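Local structure of interferon gamma (Paralichthys olivaceus, 6F1E) at residues A[30-35]-A[53-58]; A[44-49]-A[113-118]. The protein acts as a secreted homodimeric cytokine that binds interferon gamma receptor 1, more weakly its receptor 1-like relative, and activates macrophages and neutrophils. All blocks are in the same frame, centred on the assembly; numbering follows the deposited sequence.

Contact 1. Residues A[30-35]-A[53-58]; sequences PVFPKE and ETYEKL
With CG placed opposite its own carbonyl carbon (chi1 -61°), F32 sends its ring out of the 30-35 loop toward helix 41-64, where it meets T54 and Y55. On the helix, the T54 methyl CG2 lies anti to the backbone N and OG1 sits beside that N, an arrangement that leaves the methyl for the phenyl ring while OG1 bonds back to the carbonyl O of G50 one turn earlier. T54 CG2 comes up at the edge of the F32 ring, in its plane, 3.5 Å from F32 CE1. F32 CE2, on the other side of CZ from CE1, lies over one face of the Y55 ring and approaches Y55 CZ at 3.4 Å. The two rings meet obliquely, with planes 43° apart and centroids 4.8 Å apart. V31 CG1, from the same loop, covers the centre of one F32 face. Type II interferons are helical cytokines with intertwined subunits, and here the loop between helices 22-25 and 41-64 packs beside the latter and is itself overlaid by the partner chain. Y55 OH is hydrogen-bonded to the carbonyl O of A135 of the second subunit, fixing the phenol end, and E138 of that subunit takes the backbone N-H groups of V31 and F32. L121 of the second subunit also packs on F32.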
loop_
_atom_site.group_PDB
_atom_site.type_symbol
_atom_site.label_atom_id
_atom_site.label_comp_id
_atom_site.label_asym_id
_atom_site.label_seq_id
_atom_site.Cartn_x
_atom_site.Cartn_y
_atom_site.Cartn_z
ATOM N N PRO A 30 15.309 11.669 2.995
ATOM C CA PRO A 30 15.616 10.645 1.990
ATOM C C PRO A 30 14.350 10.248 1.262
ATOM O O PRO A 30 13.238 10.464 1.770
ATOM C CB PRO A 30 16.149 9.467 2.821
ATOM C CG PRO A 30 16.011 9.877 4.261
ATOM C CD PRO A 30 15.073 11.038 4.301
ATOM N N VAL A 31 14.507 9.673 0.081
ATOM C CA VAL A 31 13.342 9.228 -0.683
ATOM C C VAL A 31 12.642 8.047 0.051
ATOM O O VAL A 31 11.435 8.052 0.274
ATOM C CB VAL A 31 13.741 8.837 -2.121
ATOM C CG1 VAL A 31 12.505 8.374 -2.909
ATOM C CG2 VAL A 31 14.427 10.010 -2.833
ATOM N N PHE A 32 13.448 7.064 0.441
ATOM C CA PHE A 32 13.005 5.828 1.055
ATOM C C PHE A 32 13.483 5.764 2.511
ATOM O O PHE A 32 14.703 5.733 2.780
ATOM C CB PHE A 32 13.571 4.663 0.266
ATOM C CG PHE A 32 13.107 4.637 -1.156
ATOM C CD1 PHE A 32 11.767 4.473 -1.449
ATOM C CD2 PHE A 32 13.979 4.783 -2.184
ATOM C CE1 PHE A 32 11.292 4.440 -2.751
ATOM C CE2 PHE A 32 13.522 4.744 -3.501
ATOM C CZ PHE A 32 12.172 4.579 -3.782
ATOM N N PRO A 33 12.530 5.800 3.458
ATOM C CA PRO A 33 12.789 5.494 4.866
ATOM C C PRO A 33 13.439 4.148 5.104
ATOM O O PRO A 33 13.017 3.175 4.494
ATOM C CB PRO A 33 11.366 5.427 5.465
ATOM C CG PRO A 33 10.402 5.556 4.310
ATOM C CD PRO A 33 11.165 6.341 3.294
ATOM N N LYS A 34 14.424 4.087 5.999
ATOM C CA LYS A 34 14.902 2.806 6.543
ATOM C C LYS A 34 14.149 2.351 7.798
ATOM O O LYS A 34 14.364 1.232 8.264
ATOM C CB LYS A 34 16.391 2.852 6.858
ATOM C CG LYS A 34 17.267 3.102 5.649
ATOM C CD LYS A 34 18.742 2.998 6.008
ATOM C CE LYS A 34 19.628 3.372 4.825
ATOM N NZ LYS A 34 21.063 3.140 5.145
ATOM N N GLU A 35 13.258 3.194 8.326
ATOM C CA GLU A 35 12.537 2.911 9.590
ATOM C C GLU A 35 11.673 1.629 9.514
ATOM O O GLU A 35 11.661 0.839 10.472
ATOM C CB GLU A 35 11.662 4.114 10.044
ATOM C CG GLU A 35 12.382 5.463 10.212
ATOM C CD GLU A 35 11.485 6.681 9.950
ATOM O OE1 GLU A 35 10.740 6.702 8.928
ATOM O OE2 GLU A 35 11.543 7.634 10.766
ATOM N N GLU A 53 9.282 -2.197 -6.266
ATOM C CA GLU A 53 8.195 -1.746 -7.165
ATOM C C GLU A 53 8.254 -0.255 -7.496
ATOM O O GLU A 53 8.017 0.157 -8.645
ATOM C CB GLU A 53 6.846 -2.085 -6.594
ATOM C CG GLU A 53 5.656 -1.542 -7.405
ATOM C CD GLU A 53 4.324 -2.249 -7.087
ATOM O OE1 GLU A 53 4.291 -3.274 -6.344
ATOM O OE2 GLU A 53 3.291 -1.776 -7.606
ATOM N N THR A 54 8.595 0.537 -6.493
ATOM C CA THR A 54 8.731 1.971 -6.654
ATOM C C THR A 54 9.884 2.318 -7.592
ATOM O O THR A 54 9.761 3.178 -8.457
ATOM C CB THR A 54 8.910 2.631 -5.270
ATOM O OG1 THR A 54 7.805 2.252 -4.447
ATOM C CG2 THR A 54 8.943 4.134 -5.375
ATOM N N TYR A 55 11.009 1.643 -7.402
ATOM C CA TYR A 55 12.194 1.849 -8.266
ATOM C C TYR A 55 11.931 1.477 -9.709
ATOM O O TYR A 55 12.445 2.088 -10.624
ATOM C CB TYR A 55 13.383 1.019 -7.778
ATOM C CG TYR A 55 14.277 1.752 -6.822
ATOM C CD1 TYR A 55 15.068 2.813 -7.265
ATOM C CD2 TYR A 55 14.378 1.358 -5.477
ATOM C CE1 TYR A 55 15.931 3.473 -6.394
ATOM C CE2 TYR A 55 15.233 2.013 -4.595
ATOM C CZ TYR A 55 16.015 3.073 -5.059
ATOM O OH TYR A 55 16.859 3.745 -4.192
ATOM N N GLU A 56 11.152 0.441 -9.908
ATOM C CA GLU A 56 10.813 0.054 -11.265
ATOM C C GLU A 56 9.978 1.120 -11.959
ATOM O O GLU A 56 10.230 1.397 -13.096
ATOM C CB GLU A 56 10.092 -1.278 -11.251
ATOM C CG GLU A 56 10.024 -1.910 -12.605
ATOM C CD GLU A 56 9.327 -3.236 -12.560
ATOM O OE1 GLU A 56 9.329 -3.843 -11.432
ATOM O OE2 GLU A 56 8.797 -3.624 -13.656
ATOM N N LYS A 57 8.999 1.711 -11.264
ATOM C CA LYS A 57 8.293 2.921 -11.743
ATOM C C LYS A 57 9.271 4.024 -12.062
ATOM O O LYS A 57 9.255 4.561 -13.159
ATOM C CB LYS A 57 7.312 3.477 -10.693
ATOM C CG LYS A 57 5.835 3.146 -10.895
ATOM C CD LYS A 57 5.440 1.796 -10.302
ATOM C CE LYS A 57 3.930 1.680 -10.089
ATOM N NZ LYS A 57 3.593 0.485 -9.259
ATOM N N LEU A 58 10.102 4.368 -11.077
ATOM C CA LEU A 58 11.017 5.484 -11.182
ATOM C C LEU A 58 11.799 5.382 -12.452
ATOM O O LEU A 58 11.840 6.320 -13.263
ATOM C CB LEU A 58 12.051 5.487 -10.039
ATOM C CG LEU A 58 11.907 6.392 -8.829
ATOM C CD1 LEU A 58 13.107 6.231 -7.927
ATOM C CD2 LEU A 58 11.782 7.838 -9.272
#

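Contact 2. Residues A[44-49]-A[113-118]; sequences KMLFMG and KLLQGL
L46 and L115 lie alongside each other, pointing opposite ways, which brings L46 CD1 to 3.3 Å from L115 CD2 and 3.4 Å from L115 CG, both tighter than usual carbon contacts. The other L46 methyl, CD2, turns to L114 and touches its CD2 at 3.6 Å, the two side chains crossing at about a right angle. L115 divides its methyls similarly: CD2 takes L46, while CD1 lies against the backbone of G49, 3.6 Å from G49 C. No hydrogen bond joins the segments; the side chains meet through apolar groups alone. The two segments belong to helices 41-64 and 109-122 of the all-helical type II interferon fold, and the axes of segments 44-49 and 113-118 cross at -68° and approach to 10.3 Å. The L46 side chain runs anti to its backbone N (chi1 -172°), which carries its forked end across to L115 on one branch and L114 on the other. The bonds M48 N to K44 O and L118 N to L114 O keep the two helical turns in shape. The same two leucines also meet the partner chain: L46 packs on L46 of the second subunit, and L115 on L118 of the second subunit.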
loop_
_atom_site.group_PDB
_atom_site.type_symbol
_atom_site.label_atom_id
_atom_site.label_comp_id
_atom_site.label_asym_id
_atom_site.label_seq_id
_atom_site.Cartn_x
_atom_site.Cartn_y
_atom_site.Cartn_z
ATOM N N LYS A 44 9.423 -6.669 6.687
ATOM C CA LYS A 44 10.596 -6.222 5.953
ATOM C C LYS A 44 10.467 -6.643 4.505
ATOM O O LYS A 44 10.648 -5.834 3.597
ATOM C CB LYS A 44 11.871 -6.799 6.557
ATOM C CG LYS A 44 12.389 -6.068 7.792
ATOM C CD LYS A 44 13.202 -6.994 8.694
ATOM C CE LYS A 44 14.254 -6.257 9.523
ATOM N NZ LYS A 44 14.332 -6.732 10.946
ATOM N N MET A 45 10.116 -7.897 4.278
ATOM C CA MET A 45 9.949 -8.378 2.910
ATOM C C MET A 45 8.897 -7.591 2.148
ATOM O O MET A 45 9.029 -7.350 0.953
ATOM C CB MET A 45 9.617 -9.871 2.885
ATOM C CG MET A 45 10.821 -10.778 3.103
ATOM S SD MET A 45 11.998 -10.797 1.723
ATOM C CE MET A 45 11.056 -11.571 0.410
ATOM N N LEU A 46 7.854 -7.179 2.841
ATOM C CA LEU A 46 6.732 -6.525 2.188
ATOM C C LEU A 46 7.105 -5.085 1.830
ATOM O O LEU A 46 6.852 -4.594 0.701
ATOM C CB LEU A 46 5.512 -6.571 3.114
ATOM C CG LEU A 46 4.184 -6.102 2.523
ATOM C CD1 LEU A 46 3.990 -6.360 1.034
ATOM C CD2 LEU A 46 3.090 -6.799 3.295
ATOM N N PHE A 47 7.713 -4.407 2.801
ATOM C CA PHE A 47 8.117 -3.053 2.587
ATOM C C PHE A 47 9.166 -3.022 1.456
ATOM O O PHE A 47 9.027 -2.233 0.496
ATOM C CB PHE A 47 8.633 -2.419 3.882
ATOM C CG PHE A 47 9.002 -0.972 3.710
ATOM C CD1 PHE A 47 8.014 -0.016 3.555
ATOM C CD2 PHE A 47 10.346 -0.584 3.591
ATOM C CE1 PHE A 47 8.345 1.313 3.334
ATOM C CE2 PHE A 47 10.678 0.732 3.366
ATOM C CZ PHE A 47 9.666 1.688 3.247
ATOM N N MET A 48 10.171 -3.903 1.550
ATOM C CA MET A 48 11.223 -4.018 0.516
ATOM C C MET A 48 10.691 -4.313 -0.869
ATOM O O MET A 48 11.203 -3.762 -1.855
ATOM C CB MET A 48 12.255 -5.098 0.834
ATOM C CG MET A 48 13.650 -4.625 1.200
ATOM S SD MET A 48 14.296 -3.168 0.326
ATOM C CE MET A 48 14.021 -2.092 1.739
ATOM N N GLY A 49 9.697 -5.205 -0.940
ATOM C CA GLY A 49 8.993 -5.492 -2.190
ATOM C C GLY A 49 8.348 -4.240 -2.755
ATOM O O GLY A 49 8.317 -4.040 -3.976
ATOM N N LYS A 113 2.022 -9.720 -4.903
ATOM C CA LYS A 113 0.625 -10.155 -4.987
ATOM C C LYS A 113 -0.208 -9.362 -3.990
ATOM O O LYS A 113 -1.212 -8.727 -4.359
ATOM C CB LYS A 113 0.521 -11.670 -4.678
ATOM C CG LYS A 113 -0.669 -12.411 -5.290
ATOM C CD LYS A 113 -0.497 -13.937 -5.161
ATOM C CE LYS A 113 0.482 -14.532 -6.193
ATOM N NZ LYS A 113 1.350 -15.629 -5.661
ATOM N N LEU A 114 0.258 -9.387 -2.737
ATOM C CA LEU A 114 -0.349 -8.646 -1.630
ATOM C C LEU A 114 -0.369 -7.184 -1.945
ATOM O O LEU A 114 -1.423 -6.571 -1.934
ATOM C CB LEU A 114 0.384 -8.875 -0.293
ATOM C CG LEU A 114 -0.179 -8.181 0.971
ATOM C CD1 LEU A 114 -1.691 -8.175 1.079
ATOM C CD2 LEU A 114 0.377 -8.831 2.231
ATOM N N LEU A 115 0.792 -6.640 -2.267
ATOM C CA LEU A 115 0.881 -5.245 -2.648
ATOM C C LEU A 115 -0.115 -4.887 -3.738
ATOM O O LEU A 115 -0.681 -3.799 -3.667
ATOM C CB LEU A 115 2.308 -4.846 -3.067
ATOM C CG LEU A 115 3.364 -4.777 -1.933
ATOM C CD1 LEU A 115 4.714 -4.393 -2.509
ATOM C CD2 LEU A 115 3.021 -3.812 -0.791
ATOM N N GLN A 116 -0.373 -5.764 -4.723
ATOM C CA GLN A 116 -1.336 -5.380 -5.789
ATOM C C GLN A 116 -2.752 -5.262 -5.186
ATOM O O GLN A 116 -3.495 -4.342 -5.518
ATOM C CB GLN A 116 -1.297 -6.306 -7.025
ATOM C CG GLN A 116 -2.071 -5.813 -8.286
ATOM C CD GLN A 116 -1.663 -4.414 -8.783
ATOM O OE1 GLN A 116 -0.488 -4.131 -9.018
ATOM N NE2 GLN A 116 -2.644 -3.536 -8.946
ATOM N N GLY A 117 -3.086 -6.166 -4.268
ATOM C CA GLY A 117 -4.296 -6.031 -3.458
ATOM C C GLY A 117 -4.376 -4.681 -2.733
ATOM O O GLY A 117 -5.360 -3.922 -2.900
ATOM N N LEU A 118 -3.331 -4.361 -1.967
ATOM C CA LEU A 118 -3.320 -3.099 -1.225
ATOM C C LEU A 118 -3.394 -1.926 -2.164
ATOM O O LEU A 118 -4.064 -0.965 -1.863
ATOM C CB LEU A 118 -2.120 -2.949 -0.303
ATOM C CG LEU A 118 -2.026 -4.085 0.718
ATOM C CD1 LEU A 118 -0.831 -3.917 1.665
ATOM C CD2 LEU A 118 -3.327 -4.199 1.498
#

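Contacts 1 and 2 share helix 41-64, which supplies residues 53-58 to the first and, about two and a half turns earlier, 44-49 to the second. Their centres are about 13 Å apart, and their segments alternate along the chain in the order 30-35, 44-49, 53-58, 113-118. The helix thus takes the preceding loop and helix 109-122 at neighbouring positions, and E53 of contact 1 itself touches H119 of helix 109-122. The two contacts also touch directly: P33 O packs against F47 CE2 at 3.6 Å, and E53 OE1 lies 4.0 Å from L115 CD1. Both reach the second subunit, so helix 41-64 joins packing within the chain to the dimer interface of this homodimeric cytokine.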